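Local structure of resiniferatoxin-binding, phosphotriesterase-related protein (Rhodobacter sphaeroides 2.4.1, 3K2G) at residues Met33-Gln38 and Leu300-Val305; Gly29-His34 and Gly100-Asp105; Gly256-Phe261 and Leu296-Leu301. The protein holds a binuclear zinc site in a TIM barrel and is probably a metal-dependent hydrolase of phosphoric esters. All coordinates share one frame; numbering follows the deposited sequence.

How the contacts relate
The first barrel strand, 31-32, carries residues 29-34 of contact 2 and runs into 33-38 of contact 1; the two share Met33 and His34. Contact 2 closes first, at strand 102-105, pairing the first two strands of the barrel. Contact 3 joins strand 258-261 to strand 299-301 across helix 280-292. Contact 1 spans the widest loop, 261 residues between its segments, and shares Leu300 and Leu301 with contact 3, whose span lies within its own; contact 2 starts before contact 1 and overlaps its beginning. Contact 1 brings the loop after the first barrel strand to the end of the last, where the two meet round a zinc ion. Glu260 of contact 3 lies against Met33 and His34.

Contact 1. Residues Met33-Gln38 and Leu300-Val305; sequences MHEHLQ and LLSHDV. With ZN (zinc ion), chain I.
Both methyls of Leu300 rest against CG of Met33, a selenomethionine, with CD2 of Leu300 4.0 Å from that CG; Val351 of helix 337-352 packs on both residues. At Leu301 a water links the carbonyl O to Met33 N. Ser302 OG serves two partners, accepting from His34 N at 2.9 Å and donating to Glu35 OE2 at 2.6 Å, which it meets on the anti side. His303 adds two donors to the same oxygen: its N comes in on the syn side, 2.7 Å from Glu35 OE2 and nearly straight (175°), while ND1 approaches from above the carboxylate plane. The bend of Glu35 at chi2 (-65°) folds its carboxylate back into this three-donor grip, and Val322 N occupies the far nitrogen of the His303 ring. Next comes the metal-binding pattern of the metallo-dependent hydrolase TIM barrels, an HxH pair after the first strand facing an aspartate after the last. Asp304 OD1 binds zinc at 2.3 Å, beside His34 NE2 and His36 NE2, each 2.2 Å from the metal; the His34 ring stands 85° to the carboxylate. Glu177 and a water, the latter also donating to Asp304 OD2, complete the sphere. Val305 N donates to Glu35 OE1 at 3.3 Å, and Val305 O accepts from His36 N and lies in plane at the edge of the His36 ring, whose ND1 bonds Thr107.

Contact 2. Residues Gly29-His34 and Gly100-Asp105; sequences GHTLMH and GRSIVD. With ZN (zinc ion), chain I.
Thr31 and Ser102 meet through matching torsions: each hydroxyl oxygen stands anti to its own carbonyl carbon (chi1 -57° in Thr31, -48° in Ser102), which puts Thr31 OG1 3.4 Å from Ser102 CB, with Thr31 CG2 turned over Ser102 O. The two residues form a parallel bridge between strand 31-32 and strand 102-105, the first two strands of the phosphotriesterase-type TIM barrel. Neither hydroxyl bonds the other. Thr31 OG1 donates to Gly29 O at 2.7 Å from well above the carbonyl plane, and Ser102 OG reaches Leu28 O and Gln128. The backbone ladder begins at His30 O, which takes two donors, Arg101 N at 2.9 Å and Ser102 N beside it. Leu32 then bonds on both sides of Ile103, its N donating to Ser102 O at 3.1 Å and its O accepting from Val104 N at 2.9 Å. On the sheet face opposite Thr31 and Ser102, Leu32 CB touches Ile103 CG1, and both side chains pack on Phe95 of helix 85-97. At the N-terminal end Arg101 is extended from CG to NE and turns one face of its guanidinium to the Gly29-His30 peptide, which lies toward the rim of that face, His30 N 3.0 Å above the plane of the Arg101 group; Gly29 has positive phi (64°), which suits glycine. At the other end the first strand stops at Leu32, and two residues on comes the zinc ligand His34. Between them Met33 and Val104 run side by side, the SE atom of Met33 3.9 Å from Val104 CG2. Met33 O has no polar partner in the model and sits instead 3.2 Å from Val104 CB.

Contact 3. Residues Gly256-Phe261 and Leu296-Leu301; sequences GAFLEF and LDRILL
Arg298 NH2 donates to Gly256 O at 2.8 Å, the acceptor lying close to the guanidinium plane, and also reaches Arg232 O. The same group is steadied by a salt bridge from Arg298 NE to Asp297 OD1 of 2.9 Å, and bends at chi2 and chi3 fold it over the Phe258 ring. There it makes a cation-pi contact, CZ of Arg298 3.8 Å from the ring centroid and 22° off the normal, with the two planes tilted 38° apart. Gly256 presents its carbonyl from a Schellman motif that ends helix 246-255. Strands 258-261 and 299-301, the last two of the TIM barrel, are joined by helix 280-292 as a beta-alpha-beta unit and cross at -26°. Their parallel ladder runs from Leu259 N to Arg298 O (2.7 Å), through Leu300 N to Leu259 O (3.0 Å), to Phe261 N and Leu300 O (2.7 Å). On the face of Glu260 and Leu300, Leu300 CD1 lies near Glu260 OE2, which has no polar partner in the model, and also packs 3.8 Å from Phe258 CB; Glu260 OE1 bonds weakly to the zinc ligand His34. On the other, Phe261 CD2 touches Ile299 CG2 at 4.1 Å and its CB meets Leu301 CD2.

Contact 1. Residues Met33-Gln38 and Leu300-Val305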
loop_
_atom_site.group_PDB
_atom_site.type_symbol
_atom_site.label_atom_id
_atom_site.label_comp_id
_atom_site.label_asym_id
_atom_site.label_seq_id
_atom_site.Cartn_x
_atom_site.Cartn_y
_atom_site.Cartn_z
HETATM N N MSE B 33 -13.970 -9.341 -27.192
HETATM C CA MSE B 33 -13.863 -8.011 -27.777
HETATM C C MSE B 33 -12.584 -7.672 -28.529
HETATM O O MSE B 33 -12.547 -6.693 -29.278
HETATM C CB MSE B 33 -14.052 -6.954 -26.686
HETATM C CG MSE B 33 -15.498 -6.750 -26.239
HETATM SE SE MSE B 33 -16.664 -6.149 -27.608
HETATM C CE MSE B 33 -15.622 -4.640 -28.196
ATOM N N HIS B 34 -11.537 -8.463 -28.351
ATOM C CA HIS B 34 -10.291 -8.119 -29.011
ATOM C C HIS B 34 -9.407 -9.318 -29.320
ATOM O O HIS B 34 -8.639 -9.775 -28.470
ATOM C CB HIS B 34 -9.554 -7.110 -28.125
ATOM C CG HIS B 34 -8.362 -6.480 -28.769
ATOM N ND1 HIS B 34 -8.187 -5.116 -28.820
ATOM C CD2 HIS B 34 -7.264 -7.025 -29.346
ATOM C CE1 HIS B 34 -7.031 -4.844 -29.400
ATOM N NE2 HIS B 34 -6.452 -5.984 -29.727
ATOM N N GLU B 35 -9.511 -9.810 -30.548
ATOM C CA GLU B 35 -8.719 -10.958 -30.986
ATOM C C GLU B 35 -8.313 -10.789 -32.443
ATOM O O GLU B 35 -9.037 -10.177 -33.230
ATOM C CB GLU B 35 -9.533 -12.249 -30.881
ATOM C CG GLU B 35 -10.159 -12.530 -29.531
ATOM C CD GLU B 35 -9.132 -12.770 -28.436
ATOM O OE1 GLU B 35 -8.023 -13.255 -28.747
ATOM O OE2 GLU B 35 -9.444 -12.484 -27.259
ATOM N N HIS B 36 -7.150 -11.326 -32.802
ATOM C CA HIS B 36 -6.708 -11.265 -34.186
ATOM C C HIS B 36 -6.804 -12.694 -34.689
ATOM O O HIS B 36 -6.251 -13.609 -34.073
ATOM C CB HIS B 36 -5.273 -10.757 -34.269
ATOM C CG HIS B 36 -5.110 -9.361 -33.765
ATOM N ND1 HIS B 36 -5.427 -8.256 -34.523
ATOM C CD2 HIS B 36 -4.725 -8.892 -32.555
ATOM C CE1 HIS B 36 -5.248 -7.165 -33.802
ATOM N NE2 HIS B 36 -4.824 -7.524 -32.604
ATOM N N LEU B 37 -7.523 -12.887 -35.793
ATOM C CA LEU B 37 -7.701 -14.218 -36.357
ATOM C C LEU B 37 -6.647 -14.516 -37.412
ATOM O O LEU B 37 -6.287 -15.670 -37.637
ATOM C CB LEU B 37 -9.107 -14.342 -36.938
ATOM C CG LEU B 37 -10.161 -14.031 -35.870
ATOM C CD1 LEU B 37 -11.555 -14.243 -36.428
ATOM C CD2 LEU B 37 -9.929 -14.921 -34.658
ATOM N N GLN B 38 -6.165 -13.452 -38.040
ATOM C CA GLN B 38 -5.129 -13.500 -39.068
ATOM C C GLN B 38 -4.462 -12.129 -39.008
ATOM O O GLN B 38 -5.145 -11.126 -38.831
ATOM C CB GLN B 38 -5.748 -13.681 -40.459
ATOM C CG GLN B 38 -6.381 -15.035 -40.744
ATOM C CD GLN B 38 -5.354 -16.144 -40.858
ATOM O OE1 GLN B 38 -4.960 -16.748 -39.859
ATOM N NE2 GLN B 38 -4.900 -16.403 -42.077
ATOM N N LEU B 300 -13.931 -4.785 -20.017
ATOM C CA LEU B 300 -13.924 -5.732 -21.133
ATOM C C LEU B 300 -12.729 -6.680 -20.990
ATOM O O LEU B 300 -11.673 -6.278 -20.500
ATOM C CB LEU B 300 -13.827 -4.993 -22.471
ATOM C CG LEU B 300 -14.976 -4.032 -22.802
ATOM C CD1 LEU B 300 -14.714 -3.356 -24.134
ATOM C CD2 LEU B 300 -16.291 -4.804 -22.845
ATOM N N LEU B 301 -12.905 -7.922 -21.440
ATOM C CA LEU B 301 -11.871 -8.958 -21.336
ATOM C C LEU B 301 -11.598 -9.679 -22.656
ATOM O O LEU B 301 -12.524 -9.999 -23.385
ATOM C CB LEU B 301 -12.305 -10.016 -20.327
ATOM C CG LEU B 301 -12.782 -9.614 -18.931
ATOM C CD1 LEU B 301 -13.360 -10.845 -18.228
ATOM C CD2 LEU B 301 -11.640 -9.028 -18.138
ATOM N N SER B 302 -10.330 -9.957 -22.946
ATOM C CA SER B 302 -9.975 -10.686 -24.166
ATOM C C SER B 302 -8.511 -11.141 -24.064
ATOM O O SER B 302 -7.859 -10.857 -23.057
ATOM C CB SER B 302 -10.197 -9.802 -25.399
ATOM O OG SER B 302 -10.934 -10.497 -26.396
ATOM N N HIS B 303 -8.000 -11.847 -25.079
ATOM C CA HIS B 303 -6.606 -12.322 -25.050
ATOM C C HIS B 303 -5.643 -11.547 -25.947
ATOM O O HIS B 303 -4.427 -11.561 -25.727
ATOM C CB HIS B 303 -6.470 -13.787 -25.502
ATOM C CG HIS B 303 -7.544 -14.708 -25.014
ATOM N ND1 HIS B 303 -8.815 -14.719 -25.547
ATOM C CD2 HIS B 303 -7.507 -15.717 -24.111
ATOM C CE1 HIS B 303 -9.513 -15.697 -25.000
ATOM N NE2 HIS B 303 -8.743 -16.320 -24.124
ATOM N N ASP B 304 -6.176 -10.893 -26.970
ATOM C CA ASP B 304 -5.343 -10.186 -27.936
ATOM C C ASP B 304 -4.361 -11.172 -28.580
ATOM O O ASP B 304 -3.161 -10.904 -28.694
ATOM C CB ASP B 304 -4.562 -9.029 -27.304
ATOM C CG ASP B 304 -3.864 -8.170 -28.352
ATOM O OD1 ASP B 304 -4.332 -8.174 -29.509
ATOM O OD2 ASP B 304 -2.869 -7.485 -28.033
ATOM N N VAL B 305 -4.874 -12.330 -28.970
ATOM C CA VAL B 305 -4.051 -13.320 -29.656
ATOM C C VAL B 305 -3.524 -12.590 -30.889
ATOM O O VAL B 305 -4.313 -12.085 -31.691
ATOM C CB VAL B 305 -4.894 -14.521 -30.117
ATOM C CG1 VAL B 305 -4.093 -15.374 -31.089
ATOM C CG2 VAL B 305 -5.327 -15.344 -28.911
HETATM ZN ZN ZN I . -4.536 -6.289 -30.844
HETATM O O HOH W 1 -14.791 -9.739 -24.498
HETATM O O HOH W 2 -2.935 -5.375 -30.174
#

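Contact 2. Residues Gly29-His34 and Gly100-Asp105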
loop_
_atom_site.group_PDB
_atom_site.type_symbol
_atom_site.label_atom_id
_atom_site.label_comp_id
_atom_site.label_asym_id
_atom_site.label_seq_id
_atom_site.Cartn_x
_atom_site.Cartn_y
_atom_site.Cartn_z
ATOM N N GLY B 29 -24.122 -12.062 -27.845
ATOM C CA GLY B 29 -23.825 -13.079 -26.850
ATOM C C GLY B 29 -22.430 -13.073 -26.248
ATOM O O GLY B 29 -21.769 -12.035 -26.187
ATOM N N HIS B 30 -21.997 -14.252 -25.800
ATOM C CA HIS B 30 -20.683 -14.452 -25.188
ATOM C C HIS B 30 -19.652 -14.025 -26.226
ATOM O O HIS B 30 -19.489 -14.680 -27.256
ATOM C CB HIS B 30 -20.522 -15.926 -24.824
ATOM C CG HIS B 30 -19.557 -16.173 -23.709
ATOM N ND1 HIS B 30 -18.194 -16.231 -23.899
ATOM C CD2 HIS B 30 -19.762 -16.365 -22.385
ATOM C CE1 HIS B 30 -17.599 -16.448 -22.739
ATOM N NE2 HIS B 30 -18.528 -16.533 -21.804
ATOM N N THR B 31 -18.939 -12.940 -25.930
ATOM C CA THR B 31 -18.001 -12.368 -26.885
ATOM C C THR B 31 -16.587 -12.027 -26.424
ATOM O O THR B 31 -16.361 -11.677 -25.268
ATOM C CB THR B 31 -18.615 -11.063 -27.462
ATOM O OG1 THR B 31 -19.890 -11.354 -28.049
ATOM C CG2 THR B 31 -17.696 -10.425 -28.495
ATOM N N LEU B 32 -15.646 -12.123 -27.365
ATOM C CA LEU B 32 -14.259 -11.748 -27.133
ATOM C C LEU B 32 -14.120 -10.443 -27.920
ATOM O O LEU B 32 -14.167 -10.437 -29.153
ATOM C CB LEU B 32 -13.293 -12.812 -27.681
ATOM C CG LEU B 32 -13.132 -14.118 -26.901
ATOM C CD1 LEU B 32 -12.214 -15.072 -27.672
ATOM C CD2 LEU B 32 -12.540 -13.818 -25.532
HETATM N N MSE B 33 -13.970 -9.341 -27.192
HETATM C CA MSE B 33 -13.863 -8.011 -27.777
HETATM C C MSE B 33 -12.584 -7.672 -28.529
HETATM O O MSE B 33 -12.547 -6.693 -29.278
HETATM C CB MSE B 33 -14.052 -6.954 -26.686
HETATM C CG MSE B 33 -15.498 -6.750 -26.239
HETATM SE SE MSE B 33 -16.664 -6.149 -27.608
HETATM C CE MSE B 33 -15.622 -4.640 -28.196
ATOM N N HIS B 34 -11.537 -8.463 -28.351
ATOM C CA HIS B 34 -10.291 -8.119 -29.011
ATOM C C HIS B 34 -9.407 -9.318 -29.320
ATOM O O HIS B 34 -8.639 -9.775 -28.470
ATOM C CB HIS B 34 -9.554 -7.110 -28.125
ATOM C CG HIS B 34 -8.362 -6.480 -28.769
ATOM N ND1 HIS B 34 -8.187 -5.116 -28.820
ATOM C CD2 HIS B 34 -7.264 -7.025 -29.346
ATOM C CE1 HIS B 34 -7.031 -4.844 -29.400
ATOM N NE2 HIS B 34 -6.452 -5.984 -29.727
ATOM N N GLY B 100 -18.792 -19.690 -26.870
ATOM C CA GLY B 100 -18.485 -18.462 -27.584
ATOM C C GLY B 100 -19.410 -18.260 -28.770
ATOM O O GLY B 100 -19.703 -19.203 -29.501
ATOM N N ARG B 101 -19.871 -17.033 -28.974
ATOM C CA ARG B 101 -20.773 -16.750 -30.082
ATOM C C ARG B 101 -20.183 -15.724 -31.036
ATOM O O ARG B 101 -20.369 -15.818 -32.246
ATOM C CB ARG B 101 -22.105 -16.230 -29.540
ATOM C CG ARG B 101 -22.599 -17.023 -28.342
ATOM C CD ARG B 101 -23.744 -16.330 -27.615
ATOM N NE ARG B 101 -23.742 -16.647 -26.186
ATOM C CZ ARG B 101 -24.629 -16.180 -25.312
ATOM N NH1 ARG B 101 -25.602 -15.371 -25.714
ATOM N NH2 ARG B 101 -24.537 -16.511 -24.030
ATOM N N SER B 102 -19.454 -14.755 -30.496
ATOM C CA SER B 102 -18.891 -13.703 -31.330
ATOM C C SER B 102 -17.453 -13.298 -31.014
ATOM O O SER B 102 -17.007 -13.374 -29.872
ATOM C CB SER B 102 -19.775 -12.452 -31.225
ATOM O OG SER B 102 -21.149 -12.769 -31.400
ATOM N N ILE B 103 -16.747 -12.846 -32.045
ATOM C CA ILE B 103 -15.382 -12.355 -31.890
ATOM C C ILE B 103 -15.208 -11.033 -32.635
ATOM O O ILE B 103 -15.660 -10.884 -33.773
ATOM C CB ILE B 103 -14.333 -13.345 -32.431
ATOM C CG1 ILE B 103 -14.339 -14.625 -31.593
ATOM C CG2 ILE B 103 -12.945 -12.697 -32.377
ATOM C CD1 ILE B 103 -13.360 -15.677 -32.074
ATOM N N VAL B 104 -14.569 -10.069 -31.981
ATOM C CA VAL B 104 -14.304 -8.772 -32.585
ATOM C C VAL B 104 -12.831 -8.760 -32.987
ATOM O O VAL B 104 -11.943 -8.862 -32.136
ATOM C CB VAL B 104 -14.569 -7.603 -31.596
ATOM C CG1 VAL B 104 -14.271 -6.266 -32.273
ATOM C CG2 VAL B 104 -16.024 -7.638 -31.121
ATOM N N ASP B 105 -12.576 -8.652 -34.287
ATOM C CA ASP B 105 -11.212 -8.636 -34.788
ATOM C C ASP B 105 -10.846 -7.218 -35.211
ATOM O O ASP B 105 -11.287 -6.732 -36.254
ATOM C CB ASP B 105 -11.068 -9.581 -35.979
ATOM C CG ASP B 105 -9.624 -9.745 -36.414
ATOM O OD1 ASP B 105 -8.886 -8.739 -36.401
ATOM O OD2 ASP B 105 -9.235 -10.876 -36.767
HETATM ZN ZN ZN I . -4.536 -6.289 -30.844
HETATM O O HOH W 2 -2.935 -5.375 -30.174
#

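Contact 3. Residues Gly256-Phe261 and Leu296-Leu301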
loop_
_atom_site.group_PDB
_atom_site.type_symbol
_atom_site.label_atom_id
_atom_site.label_comp_id
_atom_site.label_asym_id
_atom_site.label_seq_id
_atom_site.Cartn_x
_atom_site.Cartn_y
_atom_site.Cartn_z
ATOM N N GLY B 256 -16.110 7.585 -18.801
ATOM C CA GLY B 256 -17.041 6.841 -19.635
ATOM C C GLY B 256 -16.477 5.783 -20.575
ATOM O O GLY B 256 -17.224 4.968 -21.126
ATOM N N ALA B 257 -15.161 5.777 -20.753
ATOM C CA ALA B 257 -14.529 4.826 -21.654
ATOM C C ALA B 257 -14.486 3.411 -21.100
ATOM O O ALA B 257 -14.447 3.199 -19.892
ATOM C CB ALA B 257 -13.113 5.290 -21.990
ATOM N N PHE B 258 -14.507 2.441 -22.006
ATOM C CA PHE B 258 -14.411 1.049 -21.615
ATOM C C PHE B 258 -12.930 0.800 -21.342
ATOM O O PHE B 258 -12.066 1.350 -22.021
ATOM C CB PHE B 258 -14.879 0.138 -22.751
ATOM C CG PHE B 258 -16.371 0.036 -22.878
ATOM C CD1 PHE B 258 -17.088 -0.867 -22.100
ATOM C CD2 PHE B 258 -17.061 0.832 -23.789
ATOM C CE1 PHE B 258 -18.477 -0.981 -22.231
ATOM C CE2 PHE B 258 -18.446 0.726 -23.926
ATOM C CZ PHE B 258 -19.157 -0.183 -23.146
ATOM N N LEU B 259 -12.646 -0.006 -20.328
ATOM C CA LEU B 259 -11.272 -0.355 -19.989
ATOM C C LEU B 259 -11.124 -1.798 -20.439
ATOM O O LEU B 259 -11.709 -2.708 -19.855
ATOM C CB LEU B 259 -11.043 -0.236 -18.482
ATOM C CG LEU B 259 -11.319 1.147 -17.881
ATOM C CD1 LEU B 259 -10.941 1.139 -16.406
ATOM C CD2 LEU B 259 -10.519 2.214 -18.630
ATOM N N GLU B 260 -10.352 -2.007 -21.494
ATOM C CA GLU B 260 -10.199 -3.350 -22.019
ATOM C C GLU B 260 -8.975 -4.111 -21.530
ATOM O O GLU B 260 -7.839 -3.767 -21.855
ATOM C CB GLU B 260 -10.202 -3.301 -23.549
ATOM C CG GLU B 260 -10.274 -4.664 -24.206
ATOM C CD GLU B 260 -10.481 -4.565 -25.708
ATOM O OE1 GLU B 260 -9.507 -4.299 -26.446
ATOM O OE2 GLU B 260 -11.634 -4.740 -26.145
ATOM N N PHE B 261 -9.217 -5.140 -20.726
ATOM C CA PHE B 261 -8.149 -5.999 -20.233
ATOM C C PHE B 261 -8.087 -7.138 -21.248
ATOM O O PHE B 261 -8.550 -8.249 -21.006
ATOM C CB PHE B 261 -8.489 -6.503 -18.829
ATOM C CG PHE B 261 -8.396 -5.429 -17.781
ATOM C CD1 PHE B 261 -7.199 -5.190 -17.113
ATOM C CD2 PHE B 261 -9.490 -4.617 -17.504
ATOM C CE1 PHE B 261 -7.090 -4.151 -16.187
ATOM C CE2 PHE B 261 -9.394 -3.577 -16.584
ATOM C CZ PHE B 261 -8.194 -3.344 -15.921
ATOM N N LEU B 296 -17.997 -1.653 -13.076
ATOM C CA LEU B 296 -18.094 -2.974 -13.689
ATOM C C LEU B 296 -18.604 -2.944 -15.128
ATOM O O LEU B 296 -18.137 -3.716 -15.966
ATOM C CB LEU B 296 -19.003 -3.889 -12.859
ATOM C CG LEU B 296 -19.270 -5.294 -13.419
ATOM C CD1 LEU B 296 -17.962 -6.067 -13.521
ATOM C CD2 LEU B 296 -20.263 -6.033 -12.516
ATOM N N ASP B 297 -19.553 -2.062 -15.427
ATOM C CA ASP B 297 -20.095 -2.023 -16.777
ATOM C C ASP B 297 -19.157 -1.436 -17.815
ATOM O O ASP B 297 -19.529 -1.306 -18.980
ATOM C CB ASP B 297 -21.433 -1.268 -16.824
ATOM C CG ASP B 297 -21.310 0.187 -16.415
ATOM O OD1 ASP B 297 -20.279 0.833 -16.718
ATOM O OD2 ASP B 297 -22.272 0.697 -15.801
ATOM N N ARG B 298 -17.945 -1.083 -17.400
ATOM C CA ARG B 298 -16.970 -0.511 -18.319
ATOM C C ARG B 298 -15.805 -1.477 -18.570
ATOM O O ARG B 298 -14.884 -1.173 -19.335
ATOM C CB ARG B 298 -16.427 0.798 -17.743
ATOM C CG ARG B 298 -16.573 2.008 -18.663
ATOM C CD ARG B 298 -17.932 2.680 -18.554
ATOM N NE ARG B 298 -19.024 1.864 -19.072
ATOM C CZ ARG B 298 -19.525 1.963 -20.301
ATOM N NH1 ARG B 298 -20.519 1.170 -20.666
ATOM N NH2 ARG B 298 -19.040 2.855 -21.161
ATOM N N ILE B 299 -15.858 -2.647 -17.938
ATOM C CA ILE B 299 -14.787 -3.631 -18.063
ATOM C C ILE B 299 -14.962 -4.658 -19.179
ATOM O O ILE B 299 -15.997 -5.322 -19.268
ATOM C CB ILE B 299 -14.590 -4.383 -16.728
ATOM C CG1 ILE B 299 -14.323 -3.368 -15.608
ATOM C CG2 ILE B 299 -13.428 -5.367 -16.853
ATOM C CD1 ILE B 299 -14.185 -3.980 -14.234
ATOM N N LEU B 300 -13.931 -4.785 -20.017
ATOM C CA LEU B 300 -13.924 -5.732 -21.133
ATOM C C LEU B 300 -12.729 -6.680 -20.990
ATOM O O LEU B 300 -11.673 -6.278 -20.500
ATOM C CB LEU B 300 -13.827 -4.993 -22.471
ATOM C CG LEU B 300 -14.976 -4.032 -22.802
ATOM C CD1 LEU B 300 -14.714 -3.356 -24.134
ATOM C CD2 LEU B 300 -16.291 -4.804 -22.845
ATOM N N LEU B 301 -12.905 -7.922 -21.440
ATOM C CA LEU B 301 -11.871 -8.958 -21.336
ATOM C C LEU B 301 -11.598 -9.679 -22.656
ATOM O O LEU B 301 -12.524 -9.999 -23.385
ATOM C CB LEU B 301 -12.305 -10.016 -20.327
ATOM C CG LEU B 301 -12.782 -9.614 -18.931
ATOM C CD1 LEU B 301 -13.360 -10.845 -18.228
ATOM C CD2 LEU B 301 -11.640 -9.028 -18.138
#